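Local coordinates for alpha-glucosidase (Bacteroides thetaiotaomicron, PDB 5XFM), which hydrolyses beta-L-arabinopyranosides and alpha-galactosides as a bifunctional glycoside hydrolase of family 97, at residues A[582-596]-A[625-638]. The protein carries 1 engineered substitution. Sequence-based numbering, arbitrary orientation.
Sequences AVNAGKEPLKLKLDL and NGKVQLEIRPQGGI
Two antiparallel strand pairs, 582-584 with 636-638 and 590-595 with 627-632, stack as two layers of the C-terminal beta-sandwich domain, and both chains cross between the layers side by side. The second pair is a regular ladder: Leu592 N meets Leu630 O at 2.9 Å in an almost straight bond (172°), and Leu596 N to Gly626 O closes its far end. In the first, Ala582 and Ile638 exchange both backbone bonds.

Between the layers, Ile632 CD1 lies 3.6 Å from Leu592 CD2, the two side chains crossing obliquely, and also reaches Ala582 CB at 3.9 Å; Val569 of strand 567-574 touches both Ala582 and Leu592. Farther along, Leu596 CD1 packs against Val628 CG2 at 3.6 Å.

Where the chains change layer, Asn584 ties the turns together. With CG anti to the backbone N (chi1 175°), its amide spans the crossing: ND2 donates to Ile632 O at 3.1 Å and to Glu588 O, which lies near the amide plane, while OD1 accepts from Gly586 N in an Asx turn. Ile632 O is thus gripped twice, by Asn584 ND2 and Leu590 N from opposite faces of its carbonyl plane. Beside it, Pro634, in the type II turn 633-636, lays CG 3.2 Å from Lys587 O. A leucine in place of Asn584 would probably leave Gly586 N and Glu588 O without these partners and free the 585-589 loop to shift against Pro634.

Lys591, Lys593, Gln629 and Glu631 line the exposed face of the outer ladder. This contrast implies an apolar interior that holds the layers together, with a buried amide satisfying backbone polar groups where the chains cross.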
ATOM      1  N   ALA A 582      -5.918 -18.719   3.391  1.00 26.03           N
ATOM      2  CA  ALA A 582      -6.291 -18.851   1.989  1.00 27.65           C
ATOM      3  C   ALA A 582      -7.745 -18.489   1.775  1.00 28.30           C
ATOM      4  O   ALA A 582      -8.588 -18.789   2.619  1.00 32.64           O
ATOM      5  CB  ALA A 582      -6.017 -20.266   1.494  1.00 28.94           C
ATOM      6  N   VAL A 583      -8.043 -17.817   0.665  1.00 25.91           N
ATOM      7  CA  VAL A 583      -9.437 -17.601   0.276  1.00 23.70           C
ATOM      8  C   VAL A 583      -9.663 -17.828  -1.216  1.00 24.19           C
ATOM      9  O   VAL A 583      -8.724 -17.741  -2.037  1.00 24.78           O
ATOM     10  CB  VAL A 583      -9.946 -16.177   0.620  1.00 26.53           C
ATOM     11  CG1 VAL A 583      -9.894 -15.911   2.123  1.00 24.93           C
ATOM     12  CG2 VAL A 583      -9.175 -15.124  -0.167  1.00 23.86           C
ATOM     13  N   ASN A 584     -10.925 -18.101  -1.550  1.00 20.83           N
ATOM     14  CA  ASN A 584     -11.322 -18.427  -2.919  1.00 24.01           C
ATOM     15  C   ASN A 584     -12.413 -17.506  -3.473  1.00 23.28           C
ATOM     16  O   ASN A 584     -13.533 -17.468  -2.954  1.00 25.30           O
ATOM     17  CB  ASN A 584     -11.796 -19.883  -2.985  1.00 24.57           C
ATOM     18  CG  ASN A 584     -12.353 -20.265  -4.352  1.00 30.97           C
ATOM     19  OD1 ASN A 584     -11.977 -19.697  -5.384  1.00 30.60           O
ATOM     20  ND2 ASN A 584     -13.259 -21.238  -4.363  1.00 30.26           N
ATOM     21  N   ALA A 585     -12.094 -16.794  -4.552  1.00 23.95           N
ATOM     22  CA  ALA A 585     -13.061 -15.904  -5.190  1.00 27.44           C
ATOM     23  C   ALA A 585     -13.669 -16.528  -6.440  1.00 29.47           C
ATOM     24  O   ALA A 585     -14.445 -15.880  -7.143  1.00 30.11           O
ATOM     25  CB  ALA A 585     -12.413 -14.570  -5.540  1.00 22.07           C
ATOM     26  N   GLY A 586     -13.306 -17.771  -6.734  1.00 26.00           N
ATOM     27  CA  GLY A 586     -13.892 -18.459  -7.872  1.00 35.16           C
ATOM     28  C   GLY A 586     -15.324 -18.844  -7.556  1.00 37.91           C
ATOM     29  O   GLY A 586     -15.767 -18.696  -6.416  1.00 42.19           O
ATOM     30  N   LYS A 587     -16.052 -19.343  -8.549  1.00 43.42           N
ATOM     31  CA  LYS A 587     -17.404 -19.840  -8.295  1.00 48.73           C
ATOM     32  C   LYS A 587     -17.452 -21.366  -8.246  1.00 47.82           C
ATOM     33  O   LYS A 587     -18.463 -21.945  -7.848  1.00 49.32           O
ATOM     34  CB  LYS A 587     -18.404 -19.285  -9.314  1.00 50.40           C
ATOM     35  CG  LYS A 587     -19.166 -18.085  -8.741  1.00 58.75           C
ATOM     36  CD  LYS A 587     -19.622 -17.092  -9.790  1.00 60.81           C
ATOM     37  CE  LYS A 587     -19.534 -15.658  -9.259  1.00 55.92           C
ATOM     38  NZ  LYS A 587     -18.344 -15.398  -8.382  1.00 41.50           N
ATOM     39  N   GLU A 588     -16.349 -22.016  -8.608  1.00 47.67           N
ATOM     40  CA  GLU A 588     -16.250 -23.452  -8.394  1.00 45.91           C
ATOM     41  C   GLU A 588     -15.346 -23.699  -7.197  1.00 44.03           C
ATOM     42  O   GLU A 588     -14.447 -22.902  -6.915  1.00 41.03           O
ATOM     43  CB  GLU A 588     -15.712 -24.197  -9.623  1.00 49.23           C
ATOM     44  CG  GLU A 588     -16.634 -24.241 -10.832  1.00 59.77           C
ATOM     45  CD  GLU A 588     -15.919 -24.727 -12.084  1.00 75.23           C
ATOM     46  OE1 GLU A 588     -14.727 -25.088 -11.985  1.00 77.33           O
ATOM     47  OE2 GLU A 588     -16.568 -24.818 -13.148  1.00 83.38           O
ATOM     48  N   PRO A 589     -15.575 -24.818  -6.495  1.00 41.52           N
ATOM     49  CA  PRO A 589     -14.731 -25.187  -5.358  1.00 38.35           C
ATOM     50  C   PRO A 589     -13.270 -25.281  -5.764  1.00 40.87           C
ATOM     51  O   PRO A 589     -12.955 -25.628  -6.903  1.00 41.97           O
ATOM     52  CB  PRO A 589     -15.281 -26.549  -4.945  1.00 40.70           C
ATOM     53  CG  PRO A 589     -16.712 -26.508  -5.371  1.00 46.12           C
ATOM     54  CD  PRO A 589     -16.701 -25.753  -6.669  1.00 42.88           C
ATOM     55  N   LEU A 590     -12.387 -24.985  -4.825  1.00 38.10           N
ATOM     56  CA  LEU A 590     -10.972 -24.878  -5.123  1.00 36.18           C
ATOM     57  C   LEU A 590     -10.195 -25.970  -4.415  1.00 40.75           C
ATOM     58  O   LEU A 590     -10.227 -26.064  -3.191  1.00 36.97           O
ATOM     59  CB  LEU A 590     -10.458 -23.508  -4.703  1.00 32.78           C
ATOM     60  CG  LEU A 590      -9.055 -23.112  -5.140  1.00 33.77           C
ATOM     61  CD1 LEU A 590      -8.956 -22.877  -6.637  1.00 35.45           C
ATOM     62  CD2 LEU A 590      -8.637 -21.887  -4.356  1.00 33.77           C
ATOM     63  N   LYS A 591      -9.491 -26.788  -5.190  1.00 41.74           N
ATOM     64  CA  LYS A 591      -8.754 -27.906  -4.628  1.00 42.74           C
ATOM     65  C   LYS A 591      -7.253 -27.636  -4.602  1.00 44.74           C
ATOM     66  O   LYS A 591      -6.632 -27.398  -5.637  1.00 46.79           O
ATOM     67  CB  LYS A 591      -9.051 -29.182  -5.432  1.00 44.28           C
ATOM     68  CG  LYS A 591      -8.685 -30.492  -4.738  1.00 60.71           C
ATOM     69  CD  LYS A 591      -8.615 -30.330  -3.228  1.00 56.24           C
ATOM     70  CE  LYS A 591      -8.348 -31.646  -2.523  1.00 58.12           C
ATOM     71  NZ  LYS A 591      -8.399 -31.485  -1.044  1.00 49.39           N
ATOM     72  N   LEU A 592      -6.682 -27.666  -3.402  1.00 43.57           N
ATOM     73  CA  LEU A 592      -5.270 -27.370  -3.203  1.00 42.43           C
ATOM     74  C   LEU A 592      -4.505 -28.577  -2.698  1.00 46.89           C
ATOM     75  O   LEU A 592      -4.923 -29.242  -1.741  1.00 45.85           O
ATOM     76  CB  LEU A 592      -5.058 -26.223  -2.209  1.00 43.39           C
ATOM     77  CG  LEU A 592      -5.285 -24.743  -2.522  1.00 40.32           C
ATOM     78  CD1 LEU A 592      -6.377 -24.536  -3.536  1.00 42.56           C
ATOM     79  CD2 LEU A 592      -5.593 -24.000  -1.232  1.00 42.15           C
ATOM     80  N   LYS A 593      -3.384 -28.855  -3.351  1.00 47.77           N
ATOM     81  CA  LYS A 593      -2.368 -29.724  -2.794  1.00 45.26           C
ATOM     82  C   LYS A 593      -1.174 -28.831  -2.496  1.00 48.33           C
ATOM     83  O   LYS A 593      -0.508 -28.342  -3.407  1.00 49.48           O
ATOM     84  CB  LYS A 593      -1.995 -30.858  -3.747  1.00 47.84           C
ATOM     85  CG  LYS A 593      -3.154 -31.754  -4.147  1.00 59.58           C
ATOM     86  CD  LYS A 593      -3.249 -31.878  -5.661  1.00 65.21           C
ATOM     87  CE  LYS A 593      -3.348 -33.332  -6.097  1.00 65.02           C
ATOM     88  NZ  LYS A 593      -2.988 -33.507  -7.530  1.00 66.91           N
ATOM     89  N   LEU A 594      -0.912 -28.604  -1.218  1.00 52.55           N
ATOM     90  CA  LEU A 594       0.103 -27.648  -0.814  1.00 48.68           C
ATOM     91  C   LEU A 594       1.280 -28.366  -0.187  1.00 46.71           C
ATOM     92  O   LEU A 594       1.124 -29.403   0.473  1.00 51.17           O
ATOM     93  CB  LEU A 594      -0.473 -26.627   0.172  1.00 45.28           C
ATOM     94  CG  LEU A 594      -1.774 -25.924  -0.221  1.00 41.92           C
ATOM     95  CD1 LEU A 594      -2.246 -25.010   0.897  1.00 36.75           C
ATOM     96  CD2 LEU A 594      -1.574 -25.136  -1.500  1.00 41.34           C
ATOM     97  N   ASP A 595       2.459 -27.794  -0.391  1.00 47.54           N
ATOM     98  CA  ASP A 595       3.657 -28.237   0.294  1.00 54.71           C
ATOM     99  C   ASP A 595       3.986 -27.179   1.339  1.00 51.84           C
ATOM    100  O   ASP A 595       4.423 -26.077   1.009  1.00 51.85           O
ATOM    101  CB  ASP A 595       4.812 -28.429  -0.696  1.00 55.75           C
ATOM    102  CG  ASP A 595       6.083 -28.936  -0.033  1.00 65.93           C
ATOM    103  OD1 ASP A 595       5.992 -29.658   0.984  1.00 66.23           O
ATOM    104  OD2 ASP A 595       7.180 -28.607  -0.530  1.00 70.01           O
ATOM    105  N   LEU A 596       3.740 -27.514   2.600  1.00 47.89           N
ATOM    106  CA  LEU A 596       3.896 -26.557   3.688  1.00 48.15           C
ATOM    107  C   LEU A 596       5.030 -26.931   4.633  1.00 45.05           C
ATOM    108  O   LEU A 596       4.800 -27.565   5.660  1.00 44.26           O
ATOM    109  CB  LEU A 596       2.587 -26.411   4.467  1.00 48.34           C
ATOM    110  CG  LEU A 596       1.354 -26.044   3.638  1.00 46.10           C
ATOM    111  CD1 LEU A 596       0.156 -25.817   4.538  1.00 42.56           C
ATOM    112  CD2 LEU A 596       1.625 -24.816   2.780  1.00 43.01           C
ATOM    113  N   ASN A 625       6.226 -35.034   5.051  1.00 58.92           N
ATOM    114  CA  ASN A 625       6.335 -34.571   3.682  1.00 55.47           C
ATOM    115  C   ASN A 625       5.824 -33.140   3.486  1.00 55.60           C
ATOM    116  O   ASN A 625       6.206 -32.472   2.529  1.00 57.75           O
ATOM    117  CB  ASN A 625       5.598 -35.546   2.765  1.00 50.47           C
ATOM    118  CG  ASN A 625       4.165 -35.791   3.209  1.00 60.93           C
ATOM    119  OD1 ASN A 625       3.612 -35.037   4.010  1.00 62.97           O
ATOM    120  ND2 ASN A 625       3.559 -36.853   2.691  1.00 60.61           N
ATOM    121  N   GLY A 626       4.978 -32.663   4.395  1.00 55.34           N
ATOM    122  CA  GLY A 626       4.462 -31.310   4.274  1.00 58.33           C
ATOM    123  C   GLY A 626       3.235 -31.292   3.380  1.00 55.14           C
ATOM    124  O   GLY A 626       2.752 -30.231   2.982  1.00 53.35           O
ATOM    125  N   LYS A 627       2.749 -32.485   3.052  1.00 53.98           N
ATOM    126  CA  LYS A 627       1.624 -32.660   2.145  1.00 54.00           C
ATOM    127  C   LYS A 627       0.282 -32.303   2.761  1.00 54.30           C
ATOM    128  O   LYS A 627      -0.282 -33.099   3.512  1.00 60.96           O
ATOM    129  CB  LYS A 627       1.545 -34.121   1.690  1.00 58.21           C
ATOM    130  CG  LYS A 627       2.438 -34.485   0.518  1.00 59.54           C
ATOM    131  CD  LYS A 627       2.960 -33.265  -0.209  1.00 62.75           C
ATOM    132  CE  LYS A 627       4.040 -33.658  -1.200  1.00 68.30           C
ATOM    133  NZ  LYS A 627       4.783 -32.464  -1.683  1.00 66.03           N
ATOM    134  N   VAL A 628      -0.214 -31.100   2.487  1.00 52.42           N
ATOM    135  CA  VAL A 628      -1.566 -30.738   2.918  1.00 51.86           C
ATOM    136  C   VAL A 628      -2.511 -30.770   1.717  1.00 52.37           C
ATOM    137  O   VAL A 628      -2.128 -30.390   0.619  1.00 51.04           O
ATOM    138  CB  VAL A 628      -1.599 -29.349   3.584  1.00 53.96           C
ATOM    139  CG1 VAL A 628      -3.014 -28.985   4.002  1.00 49.79           C
ATOM    140  CG2 VAL A 628      -0.679 -29.335   4.795  1.00 54.76           C
ATOM    141  N   GLN A 629      -3.740 -31.233   1.912  1.00 56.04           N
ATOM    142  CA  GLN A 629      -4.750 -31.121   0.864  1.00 48.37           C
ATOM    143  C   GLN A 629      -6.003 -30.492   1.423  1.00 49.28           C
ATOM    144  O   GLN A 629      -6.466 -30.872   2.494  1.00 49.61           O
ATOM    145  CB  GLN A 629      -5.090 -32.481   0.256  1.00 48.24           C
ATOM    146  CG  GLN A 629      -3.906 -33.289  -0.227  1.00 56.01           C
ATOM    147  CD  GLN A 629      -4.340 -34.594  -0.865  1.00 59.48           C
ATOM    148  OE1 GLN A 629      -5.535 -34.864  -0.999  1.00 49.38           O
ATOM    149  NE2 GLN A 629      -3.372 -35.400  -1.283  1.00 62.03           N
ATOM    150  N   LEU A 630      -6.575 -29.550   0.686  1.00 48.94           N
ATOM    151  CA  LEU A 630      -7.716 -28.800   1.209  1.00 48.78           C
ATOM    152  C   LEU A 630      -8.648 -28.386   0.090  1.00 42.53           C
ATOM    153  O   LEU A 630      -8.198 -28.106  -1.013  1.00 47.48           O
ATOM    154  CB  LEU A 630      -7.242 -27.562   1.976  1.00 49.57           C
ATOM    155  CG  LEU A 630      -6.520 -27.771   3.311  1.00 51.28           C
ATOM    156  CD1 LEU A 630      -5.929 -26.471   3.808  1.00 50.12           C
ATOM    157  CD2 LEU A 630      -7.476 -28.348   4.354  1.00 44.76           C
ATOM    158  N   GLU A 631      -9.943 -28.330   0.384  1.00 43.33           N
ATOM    159  CA  GLU A 631     -10.915 -27.802  -0.565  1.00 40.99           C
ATOM    160  C   GLU A 631     -11.598 -26.575   0.023  1.00 40.30           C
ATOM    161  O   GLU A 631     -12.051 -26.597   1.164  1.00 45.74           O
ATOM    162  CB  GLU A 631     -11.932 -28.880  -0.946  1.00 40.60           C
ATOM    163  CG  GLU A 631     -13.127 -28.391  -1.757  1.00 44.63           C
ATOM    164  CD  GLU A 631     -13.962 -29.546  -2.282  1.00 51.13           C
ATOM    165  OE1 GLU A 631     -15.140 -29.321  -2.624  1.00 54.46           O
ATOM    166  OE2 GLU A 631     -13.489 -30.701  -2.217  1.00 52.53           O
ATOM    167  N   ILE A 632     -11.660 -25.509  -0.768  1.00 35.51           N
ATOM    168  CA  ILE A 632     -12.239 -24.246  -0.332  1.00 32.96           C
ATOM    169  C   ILE A 632     -13.457 -23.886  -1.179  1.00 34.67           C
ATOM    170  O   ILE A 632     -13.347 -23.691  -2.392  1.00 34.95           O
ATOM    171  CB  ILE A 632     -11.210 -23.099  -0.402  1.00 36.19           C
ATOM    172  CG1 ILE A 632      -9.894 -23.507   0.264  1.00 34.68           C
ATOM    173  CG2 ILE A 632     -11.777 -21.835   0.224  1.00 31.10           C
ATOM    174  CD1 ILE A 632      -8.723 -22.595  -0.071  1.00 38.51           C
ATOM    175  N   ARG A 633     -14.615 -23.813  -0.531  1.00 33.92           N
ATOM    176  CA  ARG A 633     -15.850 -23.397  -1.181  1.00 34.91           C
ATOM    177  C   ARG A 633     -15.728 -21.972  -1.713  1.00 36.22           C
ATOM    178  O   ARG A 633     -14.902 -21.196  -1.227  1.00 33.24           O
ATOM    179  CB  ARG A 633     -17.029 -23.518  -0.207  1.00 37.29           C
ATOM    180  CG  ARG A 633     -17.154 -22.393   0.807  1.00 37.58           C
ATOM    181  CD  ARG A 633     -18.341 -22.640   1.730  1.00 41.29           C
ATOM    182  NE  ARG A 633     -19.610 -22.239   1.127  1.00 44.94           N
ATOM    183  CZ  ARG A 633     -20.790 -22.745   1.469  1.00 45.03           C
ATOM    184  NH1 ARG A 633     -20.865 -23.677   2.410  1.00 50.14           N
ATOM    185  NH2 ARG A 633     -21.895 -22.324   0.868  1.00 46.26           N
ATOM    186  N   PRO A 634     -16.518 -21.638  -2.748  1.00 41.19           N
ATOM    187  CA  PRO A 634     -16.589 -20.257  -3.241  1.00 36.57           C
ATOM    188  C   PRO A 634     -16.975 -19.267  -2.142  1.00 35.52           C
ATOM    189  O   PRO A 634     -17.815 -19.588  -1.298  1.00 32.93           O
ATOM    190  CB  PRO A 634     -17.667 -20.331  -4.328  1.00 38.14           C
ATOM    191  CG  PRO A 634     -17.644 -21.759  -4.774  1.00 36.48           C
ATOM    192  CD  PRO A 634     -17.395 -22.537  -3.521  1.00 36.01           C
ATOM    193  N   GLN A 635     -16.351 -18.088  -2.162  1.00 33.17           N
ATOM    194  CA  GLN A 635     -16.560 -17.050  -1.150  1.00 31.73           C
ATOM    195  C   GLN A 635     -16.123 -17.533   0.230  1.00 31.39           C
ATOM    196  O   GLN A 635     -16.532 -16.975   1.253  1.00 28.75           O
ATOM    197  CB  GLN A 635     -18.028 -16.597  -1.120  1.00 32.56           C
ATOM    198  CG  GLN A 635     -18.598 -16.249  -2.489  1.00 34.76           C
ATOM    199  CD  GLN A 635     -17.960 -15.012  -3.093  1.00 35.61           C
ATOM    200  OE1 GLN A 635     -17.808 -13.991  -2.422  1.00 34.34           O
ATOM    201  NE2 GLN A 635     -17.555 -15.108  -4.356  1.00 39.20           N
ATOM    202  N   GLY A 636     -15.295 -18.575   0.253  1.00 25.70           N
ATOM    203  CA  GLY A 636     -14.845 -19.153   1.504  1.00 28.43           C
ATOM    204  C   GLY A 636     -13.344 -19.058   1.721  1.00 30.64           C
ATOM    205  O   GLY A 636     -12.600 -18.525   0.879  1.00 25.89           O
ATOM    206  N   GLY A 637     -12.902 -19.595   2.856  1.00 26.88           N
ATOM    207  CA  GLY A 637     -11.511 -19.523   3.251  1.00 27.12           C
ATOM    208  C   GLY A 637     -11.091 -20.611   4.221  1.00 32.07           C
ATOM    209  O   GLY A 637     -11.917 -21.372   4.729  1.00 29.80           O
ATOM    210  N   ILE A 638      -9.788 -20.662   4.482  1.00 33.90           N
ATOM    211  CA  ILE A 638      -9.179 -21.653   5.362  1.00 32.24           C
ATOM    212  C   ILE A 638      -8.032 -20.993   6.111  1.00 32.89           C
ATOM    213  O   ILE A 638      -7.330 -20.140   5.553  1.00 35.11           O
ATOM    214  CB  ILE A 638      -8.666 -22.888   4.574  1.00 36.60           C
ATOM    215  CG1 ILE A 638      -9.744 -23.966   4.512  1.00 35.03           C
ATOM    216  CG2 ILE A 638      -7.418 -23.483   5.209  1.00 34.83           C
ATOM    217  CD1 ILE A 638      -9.499 -25.008   3.451  1.00 49.93           C
TER
HETATM  218  O   HOH W   1     -16.495 -14.237  -6.491  1.00 37.82           O